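Local atomic coordinates of divalent-cation tolerance protein CutA (Pyrococcus horikoshii, PDB entry 1UKU), a protein that contributes to resistance toward heavy metals and binds copper(II) at the interface between two trimers. Residues P9-A14 with K49-I54; I27-L32 with I54-E59. All coordinates share one frame; numbering follows the deposited sequence.

In the fold
Both contacts use strand 44-57 and share I54. Contact 1 sets the start of helix 11-23 against this strand. It is partly buried, and its exposed K49 reaches the copper site. Contact 2 is buried and pairs the C-terminal end of the same strand with strand 29-41, its neighbour in the antiparallel sheet. The chemistry differs accordingly. Contact 1 has no hydrogen bond between its segments and rests on apolar side chains, above all a methyl over an indole. Contact 2 is held by backbone hydrogen bonds, with small apolar contacts on one face. The two meet at L32, whose side chain touches W11, A14 and V51 of contact 1.

Contact 1 (P9-A14 with K49-I54); sequences PDWESA and KEVGAI
K49 and P9 meet through their backbones where the turn into helix 11-23 passes strand 44-57. This is helix-on-sheet packing in the ferredoxin-like fold of the GlnB-like clan: the chain leaves strand 2-8, turns at P9 and D10, and enters the helix. K49 O lies 3.3 Å from P9 O. Both are acceptors, so this is close packing and not a bond. K49 lies next to the copper site; its side chain comes within about 4 Å of the ion. D48 and K49 contribute to this site, which lies between two trimers.

E50 is nearest to P9 along the backbone, with 4.6 Å between the two CA atoms. Its CB points away from the turn, and its carboxylate is bonded to H35 and Y75 instead.

V51 carries the contact. Its CB points toward the turn, and its two methyls divide the work. CG1 is anti to the backbone N (chi1 176°) and meets A14 CB at 4.0 Å. A14 also packs on F8 of strand 2-8. The same V51 methyl touches the six-membered ring of W11, with W11 CZ3 4.1 Å from V51 CG1. CG2 makes a CH-pi contact. It sits over one face of the indole, 3.5 Å from the centroid of the W11 five-membered ring and only 6° off the ring normal. W11 NE1 is bonded to E34, and R36 of the second subunit makes a cation-pi contact with the ring, so this indole also belongs to the trimer interface.

The turn itself is tied from within. D10 O accepts from both A14 N and S13 OG, and S13 OG stands 3.1 Å from D10 O, 44° out of the carbonyl plane.

Contact 2 (I27-L32 with I54-E59); sequences IACANL and ILKTRE
N31 N gives the shortest hydrogen bond of this contact, 2.8 Å to I54 O. The bond back, from I54 N to N31 O, is almost straight at 178°. N31 and I54 are therefore a hydrogen-bonded antiparallel pair of the hairpin formed by strands 29-41 and 44-57. I54 O also takes a CA-H...O contact from A30 CA at 3.2 Å. Farther along, K56 N donates to C29 O, and A28 N donates to K56 O at 2.9 Å.

A30 and L55 form the non-hydrogen-bonded pair between these bonds. Their side chains share one face of the sheet, where L55 CD2 packs on the methyl A30 CB at 3.6 Å. L55 CD2 also touches I27 CD1 at 4.0 Å. I27 CG1 lies between its backbone N and carbonyl carbon (chi1 67°), which brings the CD1 tip to the leucine. Helices 11-23 and 62-72 cover this face, with V18 on A30 and I69 on L55.

The opposite face carries C29, N31, I54 and K56. N31 OD1 is bonded to Y5 OH of the second subunit, and N31 ND2 donates to A30 O from above the carbonyl plane. The modelled end of the K56 side chain lies too close to C29 SG, so its placement there is doubtful. The sheet also runs on into the second subunit through residues 29-32. The backbone bonds thus fix the strand pairing, the apolar face of A30 and L55 packs under helices 11-23 and 62-72, and the amide of N31 serves the trimer interface.

Contact 1 (P9-A14 with K49-I54)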
ATOM      1  N   PRO A   9       5.562  10.620 -12.555  1.00  8.82           N
ATOM      2  CA  PRO A   9       6.621  11.587 -12.272  1.00  9.31           C
ATOM      3  C   PRO A   9       6.165  12.865 -11.573  1.00 11.48           C
ATOM      4  O   PRO A   9       7.012  13.472 -10.915  1.00 14.02           O
ATOM      5  CB  PRO A   9       7.214  11.831 -13.654  1.00 10.16           C
ATOM      6  CG  PRO A   9       6.070  11.633 -14.549  1.00  9.25           C
ATOM      7  CD  PRO A   9       5.387  10.396 -13.989  1.00  8.73           C
ATOM      8  N   ASP A  10       4.897  13.262 -11.659  1.00 11.84           N
ATOM      9  CA  ASP A  10       4.371  14.273 -10.732  1.00 13.37           C
ATOM     10  C   ASP A  10       2.852  14.293 -10.837  1.00 11.45           C
ATOM     11  O   ASP A  10       2.229  13.383 -11.418  1.00 10.79           O
ATOM     12  CB  ASP A  10       4.934  15.698 -10.948  1.00 14.59           C
ATOM     13  CG  ASP A  10       4.843  16.597  -9.674  1.00 14.38           C
ATOM     14  OD1 ASP A  10       5.586  16.342  -8.703  1.00 18.68           O
ATOM     15  OD2 ASP A  10       4.083  17.609  -9.577  1.00 15.42           O
ATOM     16  N   TRP A  11       2.273  15.335 -10.250  1.00 10.46           N
ATOM     17  CA  TRP A  11       0.872  15.422 -10.013  1.00  9.69           C
ATOM     18  C   TRP A  11       0.088  15.666 -11.271  1.00  9.40           C
ATOM     19  O   TRP A  11      -1.046  15.171 -11.383  1.00  9.56           O
ATOM     20  CB  TRP A  11       0.619  16.574  -9.021  1.00  8.66           C
ATOM     21  CG  TRP A  11       0.901  16.207  -7.611  1.00  8.34           C
ATOM     22  CD1 TRP A  11       2.023  16.469  -6.907  1.00  9.11           C
ATOM     23  CD2 TRP A  11       0.062  15.429  -6.770  1.00  9.25           C
ATOM     24  NE1 TRP A  11       1.926  15.936  -5.651  1.00 10.32           N
ATOM     25  CE2 TRP A  11       0.726  15.268  -5.553  1.00  9.57           C
ATOM     26  CE3 TRP A  11      -1.209  14.856  -6.930  1.00  9.94           C
ATOM     27  CZ2 TRP A  11       0.155  14.557  -4.487  1.00  9.10           C
ATOM     28  CZ3 TRP A  11      -1.767  14.170  -5.886  1.00 10.22           C
ATOM     29  CH2 TRP A  11      -1.091  14.013  -4.690  1.00  9.19           C
ATOM     30  N   GLU A  12       0.609  16.450 -12.208  1.00  8.99           N
ATOM     31  CA  GLU A  12      -0.164  16.768 -13.408  1.00 10.01           C
ATOM     32  C   GLU A  12      -0.425  15.515 -14.222  1.00  9.20           C
ATOM     33  O   GLU A  12      -1.549  15.277 -14.610  1.00  9.16           O
ATOM     34  CB  GLU A  12       0.510  17.833 -14.255  1.00 10.92           C
ATOM     35  CG  GLU A  12      -0.311  18.307 -15.447  1.00 15.52           C
ATOM     36  CD  GLU A  12      -1.573  19.066 -15.074  1.00 19.73           C
ATOM     37  OE1 GLU A  12      -1.638  19.734 -14.004  1.00 26.30           O
ATOM     38  OE2 GLU A  12      -2.533  18.960 -15.873  1.00 25.67           O
ATOM     39  N   SER A  13       0.600  14.704 -14.462  1.00  9.37           N
ATOM     40  CA  SER A  13       0.408  13.455 -15.173  1.00  8.69           C
ATOM     41  C   SER A  13      -0.465  12.498 -14.367  1.00  9.06           C
ATOM     42  O   SER A  13      -1.349  11.873 -14.922  1.00  8.17           O
ATOM     43  CB  SER A  13       1.722  12.771 -15.540  1.00 10.14           C
ATOM     44  OG  SER A  13       2.560  12.560 -14.432  1.00 10.21           O
ATOM     45  N   ALA A  14      -0.234  12.365 -13.072  1.00  8.15           N
ATOM     46  CA  ALA A  14      -1.001  11.446 -12.274  1.00  8.06           C
ATOM     47  C   ALA A  14      -2.490  11.820 -12.353  1.00  7.90           C
ATOM     48  O   ALA A  14      -3.340  10.955 -12.540  1.00  7.29           O
ATOM     49  CB  ALA A  14      -0.512  11.493 -10.854  1.00  7.95           C
ATOM     50  N   LYS A  49      11.522  11.908  -7.257  1.00  6.65           N
ATOM     51  CA  LYS A  49      10.273  12.235  -6.560  1.00  7.80           C
ATOM     52  C   LYS A  49       9.121  11.946  -7.496  1.00  7.04           C
ATOM     53  O   LYS A  49       9.130  12.322  -8.673  1.00  9.46           O
ATOM     54  CB  LYS A  49      10.235  13.688  -6.177  1.00  8.35           C
ATOM     55  CG  LYS A  49      11.295  14.087  -5.223  1.00 12.51           C
ATOM     56  CD  LYS A  49      11.092  15.500  -4.727  1.00 17.31           C
ATOM     57  CE  LYS A  49       9.853  15.654  -3.855  1.00 18.95           C
ATOM     58  NZ  LYS A  49       9.682  17.072  -3.350  1.00 24.12           N
ATOM     59  N   GLU A  50       8.150  11.219  -6.974  1.00  5.91           N
ATOM     60  CA  GLU A  50       7.034  10.717  -7.755  1.00  6.13           C
ATOM     61  C   GLU A  50       5.713  10.896  -7.022  1.00  6.29           C
ATOM     62  O   GLU A  50       5.680  11.202  -5.850  1.00  7.03           O
ATOM     63  CB  GLU A  50       7.216   9.226  -8.038  1.00  7.88           C
ATOM     64  CG  GLU A  50       8.418   8.836  -8.892  1.00  9.03           C
ATOM     65  CD  GLU A  50       8.337   7.377  -9.309  1.00 11.65           C
ATOM     66  OE1 GLU A  50       8.107   6.486  -8.482  1.00  8.96           O
ATOM     67  OE2 GLU A  50       8.497   7.088 -10.514  1.00 14.71           O
ATOM     68  N   VAL A  51       4.629  10.617  -7.746  1.00  5.76           N
ATOM     69  CA  VAL A  51       3.302  10.483  -7.140  1.00  5.94           C
ATOM     70  C   VAL A  51       2.842   9.050  -7.347  1.00  5.60           C
ATOM     71  O   VAL A  51       2.715   8.609  -8.507  1.00  6.65           O
ATOM     72  CB  VAL A  51       2.314  11.507  -7.733  1.00  6.17           C
ATOM     73  CG1 VAL A  51       0.898  11.297  -7.162  1.00  7.67           C
ATOM     74  CG2 VAL A  51       2.819  12.909  -7.394  1.00  7.23           C
ATOM     75  N   GLY A  52       2.632   8.319  -6.272  1.00  5.83           N
ATOM     76  CA  GLY A  52       2.081   6.982  -6.377  1.00  5.87           C
ATOM     77  C   GLY A  52       0.572   7.014  -6.426  1.00  6.36           C
ATOM     78  O   GLY A  52      -0.025   7.898  -5.818  1.00  6.68           O
ATOM     79  N   ALA A  53      -0.028   6.057  -7.117  1.00  7.01           N
ATOM     80  CA  ALA A  53      -1.478   5.991  -7.326  1.00  6.51           C
ATOM     81  C   ALA A  53      -1.980   4.594  -7.030  1.00  6.43           C
ATOM     82  O   ALA A  53      -1.512   3.610  -7.612  1.00  8.02           O
ATOM     83  CB  ALA A  53      -1.824   6.367  -8.739  1.00  7.05           C
ATOM     84  N   ILE A  54      -2.916   4.548  -6.104  1.00  5.43           N
ATOM     85  CA  ILE A  54      -3.625   3.346  -5.727  1.00  6.76           C
ATOM     86  C   ILE A  54      -5.004   3.433  -6.388  1.00  6.17           C
ATOM     87  O   ILE A  54      -5.829   4.276  -6.037  1.00  6.11           O
ATOM     88  CB  ILE A  54      -3.757   3.246  -4.191  1.00  6.76           C
ATOM     89  CG1 ILE A  54      -2.384   3.176  -3.514  1.00 10.12           C
ATOM     90  CG2 ILE A  54      -4.572   2.002  -3.816  1.00 10.92           C
ATOM     91  CD1 ILE A  54      -2.379   3.654  -2.055  1.00 14.57           C
TER

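Contact 2 (I27-L32 with I54-E59)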
ATOM      1  N   ILE A  27     -11.924   2.668 -13.570  1.00  7.44           N
ATOM      2  CA  ILE A  27     -11.656   2.617 -12.125  1.00  7.71           C
ATOM      3  C   ILE A  27     -12.786   3.309 -11.408  1.00  7.77           C
ATOM      4  O   ILE A  27     -13.400   4.196 -11.974  1.00  8.18           O
ATOM      5  CB  ILE A  27     -10.278   3.248 -11.726  1.00  6.99           C
ATOM      6  CG1 ILE A  27     -10.224   4.756 -11.958  1.00  6.24           C
ATOM      7  CG2 ILE A  27      -9.151   2.527 -12.446  1.00  8.42           C
ATOM      8  CD1 ILE A  27      -8.897   5.382 -11.514  1.00  8.01           C
ATOM      9  N   ALA A  28     -13.019   2.908 -10.158  1.00  8.02           N
ATOM     10  CA  ALA A  28     -13.987   3.595  -9.315  1.00  8.81           C
ATOM     11  C   ALA A  28     -13.378   4.729  -8.509  1.00  9.68           C
ATOM     12  O   ALA A  28     -14.066   5.678  -8.144  1.00  9.91           O
ATOM     13  CB  ALA A  28     -14.654   2.628  -8.374  1.00  9.46           C
ATOM     14  N   CYS A  29     -12.096   4.607  -8.194  1.00  9.63           N
ATOM     15  CA  CYS A  29     -11.438   5.651  -7.432  1.00 11.39           C
ATOM     16  C   CYS A  29      -9.947   5.461  -7.446  1.00  8.15           C
ATOM     17  O   CYS A  29      -9.426   4.402  -7.796  1.00  8.31           O
ATOM     18  CB  CYS A  29     -11.964   5.663  -6.032  1.00 13.30           C
ATOM     19  SG  CYS A  29     -11.566   4.219  -5.219  1.00 22.81           S
ATOM     20  N   ALA A  30      -9.260   6.551  -7.118  1.00  8.36           N
ATOM     21  CA  ALA A  30      -7.814   6.622  -7.022  1.00  7.34           C
ATOM     22  C   ALA A  30      -7.417   7.361  -5.737  1.00  6.34           C
ATOM     23  O   ALA A  30      -8.105   8.280  -5.320  1.00  7.06           O
ATOM     24  CB  ALA A  30      -7.257   7.289  -8.205  1.00  7.70           C
ATOM     25  N   ASN A  31      -6.343   6.905  -5.096  1.00  5.58           N
ATOM     26  CA  ASN A  31      -5.731   7.594  -3.973  1.00  6.12           C
ATOM     27  C   ASN A  31      -4.282   7.924  -4.402  1.00  6.50           C
ATOM     28  O   ASN A  31      -3.519   7.024  -4.741  1.00  6.07           O
ATOM     29  CB  ASN A  31      -5.682   6.705  -2.736  1.00  6.04           C
ATOM     30  CG  ASN A  31      -7.030   6.370  -2.126  1.00  6.23           C
ATOM     31  OD1 ASN A  31      -7.048   5.541  -1.212  1.00  7.60           O
ATOM     32  ND2 ASN A  31      -8.126   7.014  -2.541  1.00  7.03           N
ATOM     33  N   LEU A  32      -3.931   9.201  -4.398  1.00  5.39           N
ATOM     34  CA  LEU A  32      -2.628   9.679  -4.877  1.00  6.48           C
ATOM     35  C   LEU A  32      -1.852  10.264  -3.731  1.00  5.09           C
ATOM     36  O   LEU A  32      -2.375  11.063  -2.976  1.00  6.44           O
ATOM     37  CB  LEU A  32      -2.787  10.752  -5.942  1.00  7.07           C
ATOM     38  CG  LEU A  32      -3.171  10.266  -7.356  1.00  9.35           C
ATOM     39  CD1 LEU A  32      -4.345   9.302  -7.426  1.00 13.69           C
ATOM     40  CD2 LEU A  32      -3.383  11.473  -8.265  1.00  8.41           C
ATOM     41  N   ILE A  54      -2.916   4.548  -6.104  1.00  5.43           N
ATOM     42  CA  ILE A  54      -3.625   3.346  -5.727  1.00  6.76           C
ATOM     43  C   ILE A  54      -5.004   3.433  -6.388  1.00  6.17           C
ATOM     44  O   ILE A  54      -5.829   4.276  -6.037  1.00  6.11           O
ATOM     45  CB  ILE A  54      -3.757   3.246  -4.191  1.00  6.76           C
ATOM     46  CG1 ILE A  54      -2.384   3.176  -3.514  1.00 10.12           C
ATOM     47  CG2 ILE A  54      -4.572   2.002  -3.816  1.00 10.92           C
ATOM     48  CD1 ILE A  54      -2.379   3.654  -2.055  1.00 14.57           C
ATOM     49  N   LEU A  55      -5.256   2.540  -7.328  1.00  6.10           N
ATOM     50  CA  LEU A  55      -6.500   2.481  -8.084  1.00  5.98           C
ATOM     51  C   LEU A  55      -7.347   1.302  -7.661  1.00  6.38           C
ATOM     52  O   LEU A  55      -6.814   0.254  -7.359  1.00  6.50           O
ATOM     53  CB  LEU A  55      -6.213   2.372  -9.587  1.00  6.61           C
ATOM     54  CG  LEU A  55      -5.070   3.243 -10.147  1.00  6.66           C
ATOM     55  CD1 LEU A  55      -4.875   2.982 -11.599  1.00  8.00           C
ATOM     56  CD2 LEU A  55      -5.353   4.728  -9.895  1.00  7.00           C
ATOM     57  N   LYS A  56      -8.662   1.482  -7.655  1.00  7.03           N
ATOM     58  CA  LYS A  56      -9.582   0.428  -7.202  1.00  7.87           C
ATOM     59  C   LYS A  56     -10.545   0.128  -8.332  1.00  6.82           C
ATOM     60  O   LYS A  56     -11.169   1.023  -8.876  1.00  7.91           O
ATOM     61  CB  LYS A  56     -10.316   0.862  -5.926  1.00  8.59           C
ATOM     62  CG  LYS A  56      -9.343   1.321  -4.799  1.00 12.06           C
ATOM     63  CD  LYS A  56     -10.005   2.049  -3.614  1.00 17.99           C
ATOM     64  CE  LYS A  56      -9.293   3.390  -3.207  1.00 19.10           C
ATOM     65  NZ  LYS A  56      -9.698   4.685  -3.978  1.00 17.61           N
ATOM     66  N   THR A  57     -10.663  -1.153  -8.711  1.00  6.91           N
ATOM     67  CA  THR A  57     -11.585  -1.507  -9.806  1.00  7.88           C
ATOM     68  C   THR A  57     -12.014  -2.975  -9.687  1.00  8.07           C
ATOM     69  O   THR A  57     -11.694  -3.640  -8.714  1.00  7.59           O
ATOM     70  CB  THR A  57     -10.980  -1.169 -11.182  1.00  8.38           C
ATOM     71  OG1 THR A  57     -12.019  -1.210 -12.184  1.00  8.70           O
ATOM     72  CG2 THR A  57      -9.923  -2.180 -11.601  1.00  7.72           C
ATOM     73  N   ARG A  58     -12.769  -3.439 -10.680  1.00  8.80           N
ATOM     74  CA  ARG A  58     -13.184  -4.828 -10.745  1.00  8.96           C
ATOM     75  C   ARG A  58     -12.131  -5.704 -11.360  1.00  8.60           C
ATOM     76  O   ARG A  58     -11.413  -5.299 -12.245  1.00  9.14           O
ATOM     77  CB  ARG A  58     -14.459  -4.991 -11.579  1.00  8.62           C
ATOM     78  CG  ARG A  58     -15.636  -4.143 -11.166  1.00  9.40           C
ATOM     79  CD  ARG A  58     -16.934  -4.645 -11.766  1.00 10.05           C
ATOM     80  NE  ARG A  58     -16.851  -4.875 -13.198  1.00  8.73           N
ATOM     81  CZ  ARG A  58     -17.367  -4.087 -14.126  1.00  8.50           C
ATOM     82  NH1 ARG A  58     -17.951  -2.921 -13.793  1.00  9.16           N
ATOM     83  NH2 ARG A  58     -17.247  -4.413 -15.408  1.00  7.91           N
ATOM     84  N   GLU A  59     -12.103  -6.961 -10.938  1.00  9.79           N
ATOM     85  CA  GLU A  59     -11.200  -7.941 -11.537  1.00 10.52           C
ATOM     86  C   GLU A  59     -11.319  -8.044 -13.051  1.00 10.73           C
ATOM     87  O   GLU A  59     -10.323  -8.129 -13.769  1.00 11.06           O
ATOM     88  CB  GLU A  59     -11.512  -9.341 -11.037  1.00 12.17           C
ATOM     89  CG  GLU A  59     -11.036  -9.647  -9.669  1.00 14.57           C
ATOM     90  CD  GLU A  59     -12.001  -9.235  -8.607  1.00 18.53           C
ATOM     91  OE1 GLU A  59     -12.937  -8.449  -8.952  1.00 18.67           O
ATOM     92  OE2 GLU A  59     -11.845  -9.753  -7.468  1.00 19.00           O
TER